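Pyrrolidone-carboxylate peptidase (Deinococcus radiodurans R1, PDB 5Z48) removes N-terminal pyroglutamyl (5-oxoprolyl) groups from polypeptides as a cysteine exopeptidase, generally sparing those whose second residue is proline. Local coordinates at the interface of chains A and B. Coordinates in Å, arbitrary orientation; residue numbers count along the deposited sequence, not the author numbering. Chains: chain A/B, Pyrrolidone-carboxylate peptidase.

Contact 1 and contact 2 belong to one two-fold interface between chains A and B, and the centres of their C-alpha atoms lie about 12 Å apart. They share no residue. Contact 1 pairs the segment 191-193 and the start of helix 194-211 with the same elements of the other chain, whereas contact 2 sets the end of helix 121-130 of chain A and the loop that follows it against helix 176-180 of chain B. The centre of contact 1 is about 19 Å and that of contact 2 about 16 Å from A:Glu83, which is consistent with a role in assembling the homotetramer rather than in catalysis.

Contact 1: the interface of chains A and B. Residues chain A 191-193, 196; chain B 191-193, 196.
A:Tyr191 and B:Glu196 meet through two torsions: the tyrosine CG sits between its own backbone N and carbonyl carbon (chi1 80°), turning the ring toward chain B, while the glutamate chain bends at chi2 (78°) and brings its carboxylate round to the phenol. The phenol OH of A:Tyr191 donates to OE2 of B:Glu196 at 2.7 Å. The acceptor offers its anti lone pair, the one pointing away from OE1, and lies at the ring edge in the plane of the ring. Ring and carboxylate planes are 72° apart, so the carboxylate stands steeply against the phenol. The two-fold axis repeats this bond, with B:Tyr191 OH reaching A:Glu196 OE2 at 2.6 Å.

One face of each tyrosine ring carries a leucine methyl. CD2 of B:Leu192 is 3.7 Å from the ring centroid of A:Tyr191, a CH-pi contact displaced toward the rim; the nearest ring atom, CZ, is 3.5 Å from that methyl carbon. The same CD2 also comes to 3.3 Å from the backbone carbonyl O of A:Tyr191. Each ring is thereby held in two directions, by a methyl on its face and a carboxylate at its edge, a combination that should restrict its rotation.

Between the two tyrosine-glutamate pairs, the rings of A:Pro193 and B:Pro193 approach each other across the two-fold axis through their CD atoms, 3.4 Å apart. This tight carbon-carbon approach marks a closely packed centre. CG of A:Pro193 also rests 3.8 Å from CB of B:Glu196, placing aliphatic packing beside the polar bond.

The eight residues bury 326 Å² in this patch. In each chain, 191-193 form a loop leading directly into helix 194-211, whose first turn supplies Glu196; the patch thus joins the two loops and helix starts of a subunit pair in the homotetramer.

Contact 2: the interface of chains A and B. Residues chain A 129, 133-134; chain B 180.
A:Arg129 and B:Leu180 form the main pairing of this subunit-subunit patch in a homotetrameric peptidase of the C15 family, the pyroglutamyl peptidases. A:Arg129, next to the end of helix 121-130, reaches across to B:Leu180, the last residue of helix 176-180 in the other chain.

The polar part is a hydrogen bond from the guanidinium to the backbone. NH1 of A:Arg129 donates to the carbonyl O of B:Leu180 at 2.9 Å, with an angle of 164° at the hydrogen, so the bond is nearly straight. The oxygen lies at the edge of the guanidinium, essentially in its plane. At the oxygen, the donor stands 29° off the carbonyl plane. NH2 of A:Arg129 adds a weak bond to the same O of B:Leu180 at 3.3 Å, making a lopsided fork in which NH1 provides the better geometry. Because B:Leu180 closes its helix, where backbone carbonyls commonly lack partners within the helix, the positive guanidinium may also complement the helix dipole.

The apolar part centres on one branch of the leucine, a residue that hides 73 Å² of its surface against chain A. CD2 of B:Leu180 lies over a face of the guanidinium, offset toward its rim, and is 3.9 Å from the central carbon CZ of A:Arg129. The arginine chain bends at chi3 (-75°), turning the guanidinium toward the carbonyl, and the two side chains run antiparallel alongside each other. CD2 of B:Leu180 also packs 3.8 Å from CA of A:Pro134, whose ring is crossed by the leucine at about a right angle. Backbone atoms contribute on this flank: CD2 of B:Leu180 is 3.7 Å from N of A:Pro134. The preceding residue touches through its backbone too, the carbonyl carbon C of A:Ile133 lying 3.9 Å from CD2 of B:Leu180.

Contact 1: the interface of chains A and B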
ATOM      1  N   TYR A 191       4.995  10.708  -5.632  1.00 10.81           N
ATOM      2  CA  TYR A 191       5.347  12.120  -5.675  1.00 11.25           C
ATOM      3  C   TYR A 191       4.843  12.754  -6.965  1.00 12.32           C
ATOM      4  O   TYR A 191       4.421  12.075  -7.904  1.00 10.59           O
ATOM      5  CB  TYR A 191       6.874  12.309  -5.548  1.00 10.27           C
ATOM      6  CG  TYR A 191       7.647  12.070  -6.829  1.00  9.73           C
ATOM      7  CD1 TYR A 191       7.928  10.773  -7.268  1.00 12.15           C
ATOM      8  CD2 TYR A 191       8.082  13.139  -7.587  1.00 10.55           C
ATOM      9  CE1 TYR A 191       8.600  10.553  -8.485  1.00 10.44           C
ATOM     10  CE2 TYR A 191       8.758  12.933  -8.794  1.00 11.06           C
ATOM     11  CZ  TYR A 191       9.030  11.652  -9.226  1.00 11.53           C
ATOM     12  OH  TYR A 191       9.685  11.470 -10.422  1.00 12.83           O
ATOM     13  N   LEU A 192       4.885  14.074  -6.994  1.00 11.49           N
ATOM     14  CA  LEU A 192       4.596  14.823  -8.197  1.00 11.36           C
ATOM     15  C   LEU A 192       5.648  15.907  -8.332  1.00  9.78           C
ATOM     16  O   LEU A 192       6.086  16.484  -7.323  1.00 11.33           O
ATOM     17  CB  LEU A 192       3.191  15.470  -8.167  1.00  9.76           C
ATOM     18  CG  LEU A 192       2.050  14.455  -8.131  1.00 10.91           C
ATOM     19  CD1 LEU A 192       0.701  15.164  -7.866  1.00 10.08           C
ATOM     20  CD2 LEU A 192       1.984  13.703  -9.407  1.00 12.98           C
ATOM     21  N   PRO A 193       6.047  16.249  -9.557  1.00 11.46           N
ATOM     22  CA  PRO A 193       6.885  17.441  -9.698  1.00 10.90           C
ATOM     23  C   PRO A 193       6.185  18.654  -9.110  1.00 11.44           C
ATOM     24  O   PRO A 193       4.948  18.779  -9.186  1.00 11.11           O
ATOM     25  CB  PRO A 193       7.061  17.587 -11.214  1.00 12.81           C
ATOM     26  CG  PRO A 193       6.893  16.136 -11.729  1.00 12.50           C
ATOM     27  CD  PRO A 193       5.789  15.607 -10.847  1.00 10.98           C
ATOM     28  N   GLU A 196       3.473  20.412 -11.126  1.00 10.79           N
ATOM     29  CA  GLU A 196       2.150  19.765 -11.138  1.00 10.31           C
ATOM     30  C   GLU A 196       1.362  20.115  -9.881  1.00 11.58           C
ATOM     31  O   GLU A 196       0.163  20.419  -9.957  1.00 11.67           O
ATOM     32  CB  GLU A 196       2.315  18.255 -11.292  1.00 12.01           C
ATOM     33  CG  GLU A 196       1.006  17.442 -11.183  1.00 13.53           C
ATOM     34  CD  GLU A 196       0.139  17.452 -12.420  1.00 14.54           C
ATOM     35  OE1 GLU A 196       0.359  18.257 -13.379  1.00 13.44           O
ATOM     36  OE2 GLU A 196      -0.784  16.596 -12.484  1.00 13.51           O
TER
ATOM     37  N   TYR B 191       1.089   8.520  -9.929  1.00 11.80           N
ATOM     38  CA  TYR B 191       1.288   8.874 -11.325  1.00 10.71           C
ATOM     39  C   TYR B 191       2.343   9.968 -11.424  1.00 10.36           C
ATOM     40  O   TYR B 191       2.754  10.551 -10.422  1.00 11.24           O
ATOM     41  CB  TYR B 191      -0.030   9.344 -11.978  1.00 10.56           C
ATOM     42  CG  TYR B 191      -0.410  10.780 -11.628  1.00 12.18           C
ATOM     43  CD1 TYR B 191      -0.993  11.100 -10.393  1.00 13.26           C
ATOM     44  CD2 TYR B 191      -0.166  11.810 -12.531  1.00 11.68           C
ATOM     45  CE1 TYR B 191      -1.331  12.417 -10.083  1.00 11.99           C
ATOM     46  CE2 TYR B 191      -0.483  13.135 -12.222  1.00 10.67           C
ATOM     47  CZ  TYR B 191      -1.058  13.433 -11.009  1.00 11.37           C
ATOM     48  OH  TYR B 191      -1.352  14.748 -10.743  1.00 11.73           O
ATOM     49  N   LEU B 192       2.812  10.213 -12.642  1.00 10.75           N
ATOM     50  CA  LEU B 192       3.722  11.325 -12.922  1.00 10.93           C
ATOM     51  C   LEU B 192       3.242  11.998 -14.193  1.00 11.93           C
ATOM     52  O   LEU B 192       2.755  11.311 -15.092  1.00 11.07           O
ATOM     53  CB  LEU B 192       5.175  10.864 -13.138  1.00  9.96           C
ATOM     54  CG  LEU B 192       5.755  10.270 -11.885  1.00 10.95           C
ATOM     55  CD1 LEU B 192       7.099   9.669 -12.261  1.00 12.38           C
ATOM     56  CD2 LEU B 192       5.897  11.326 -10.809  1.00 13.50           C
ATOM     57  N   PRO B 193       3.352  13.320 -14.310  1.00 11.30           N
ATOM     58  CA  PRO B 193       3.064  13.933 -15.610  1.00 10.34           C
ATOM     59  C   PRO B 193       3.945  13.306 -16.673  1.00 11.87           C
ATOM     60  O   PRO B 193       5.099  12.939 -16.411  1.00 12.01           O
ATOM     61  CB  PRO B 193       3.426  15.411 -15.412  1.00 12.87           C
ATOM     62  CG  PRO B 193       3.280  15.609 -13.867  1.00 14.17           C
ATOM     63  CD  PRO B 193       3.827  14.315 -13.334  1.00 11.84           C
ATOM     64  N   GLU B 196       7.596  14.456 -16.972  1.00 12.55           N
ATOM     65  CA  GLU B 196       8.548  13.885 -16.011  1.00  9.72           C
ATOM     66  C   GLU B 196       8.999  12.490 -16.429  1.00 10.66           C
ATOM     67  O   GLU B 196      10.182  12.156 -16.319  1.00 11.19           O
ATOM     68  CB  GLU B 196       7.884  13.884 -14.631  1.00 12.52           C
ATOM     69  CG  GLU B 196       8.704  13.148 -13.519  1.00 12.13           C
ATOM     70  CD  GLU B 196       9.858  13.955 -12.958  1.00 14.58           C
ATOM     71  OE1 GLU B 196      10.207  15.033 -13.530  1.00 14.21           O
ATOM     72  OE2 GLU B 196      10.396  13.587 -11.867  1.00 13.41           O
TER

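Contact 2: the interface of chains A and B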
ATOM      1  N   ARG A 129     -10.274  17.588 -13.059  1.00 13.62           N
ATOM      2  CA  ARG A 129     -10.406  16.612 -14.138  1.00 13.38           C
ATOM      3  C   ARG A 129     -10.308  17.270 -15.509  1.00 13.88           C
ATOM      4  O   ARG A 129      -9.644  16.746 -16.423  1.00 13.50           O
ATOM      5  CB  ARG A 129     -11.717  15.852 -13.978  1.00 13.73           C
ATOM      6  CG  ARG A 129     -11.823  14.719 -15.007  1.00 17.02           C
ATOM      7  CD  ARG A 129     -12.806  13.598 -14.608  1.00 22.99           C
ATOM      8  NE  ARG A 129     -12.292  12.705 -13.551  1.00 24.79           N
ATOM      9  CZ  ARG A 129     -11.618  11.565 -13.775  1.00 24.53           C
ATOM     10  NH1 ARG A 129     -11.335  11.169 -14.999  1.00 24.82           N
ATOM     11  NH2 ARG A 129     -11.212  10.827 -12.744  1.00 29.04           N
ATOM     12  N   ILE A 133      -5.916  16.541 -14.077  1.00 12.23           N
ATOM     13  CA  ILE A 133      -5.313  16.328 -12.761  1.00 11.60           C
ATOM     14  C   ILE A 133      -6.175  15.334 -11.994  1.00 13.76           C
ATOM     15  O   ILE A 133      -7.333  15.639 -11.667  1.00 13.22           O
ATOM     16  CB  ILE A 133      -5.172  17.633 -11.977  1.00 11.40           C
ATOM     17  CG1 ILE A 133      -4.223  18.571 -12.738  1.00 12.07           C
ATOM     18  CG2 ILE A 133      -4.652  17.339 -10.574  1.00 13.24           C
ATOM     19  CD1 ILE A 133      -4.284  19.993 -12.235  1.00 14.82           C
ATOM     20  N   PRO A 134      -5.639  14.158 -11.694  1.00 11.58           N
ATOM     21  CA  PRO A 134      -6.333  13.201 -10.825  1.00 13.52           C
ATOM     22  C   PRO A 134      -6.456  13.754  -9.416  1.00 12.10           C
ATOM     23  O   PRO A 134      -5.536  14.408  -8.922  1.00 13.58           O
ATOM     24  CB  PRO A 134      -5.410  11.968 -10.856  1.00 14.20           C
ATOM     25  CG  PRO A 134      -4.444  12.164 -11.948  1.00 17.77           C
ATOM     26  CD  PRO A 134      -4.343  13.658 -12.192  1.00 10.67           C
TER
ATOM     27  N   LEU B 180      -6.326   8.911 -14.606  1.00 13.11           N
ATOM     28  CA  LEU B 180      -7.683   9.458 -14.741  1.00 14.77           C
ATOM     29  C   LEU B 180      -8.727   8.407 -15.144  1.00 16.20           C
ATOM     30  O   LEU B 180      -9.926   8.600 -14.885  1.00 19.32           O
ATOM     31  CB  LEU B 180      -7.701  10.587 -15.772  1.00 13.53           C
ATOM     32  CG  LEU B 180      -7.000  11.852 -15.258  1.00 14.63           C
ATOM     33  CD1 LEU B 180      -6.690  12.791 -16.449  1.00 16.37           C
ATOM     34  CD2 LEU B 180      -7.867  12.595 -14.228  1.00 15.60           C
TER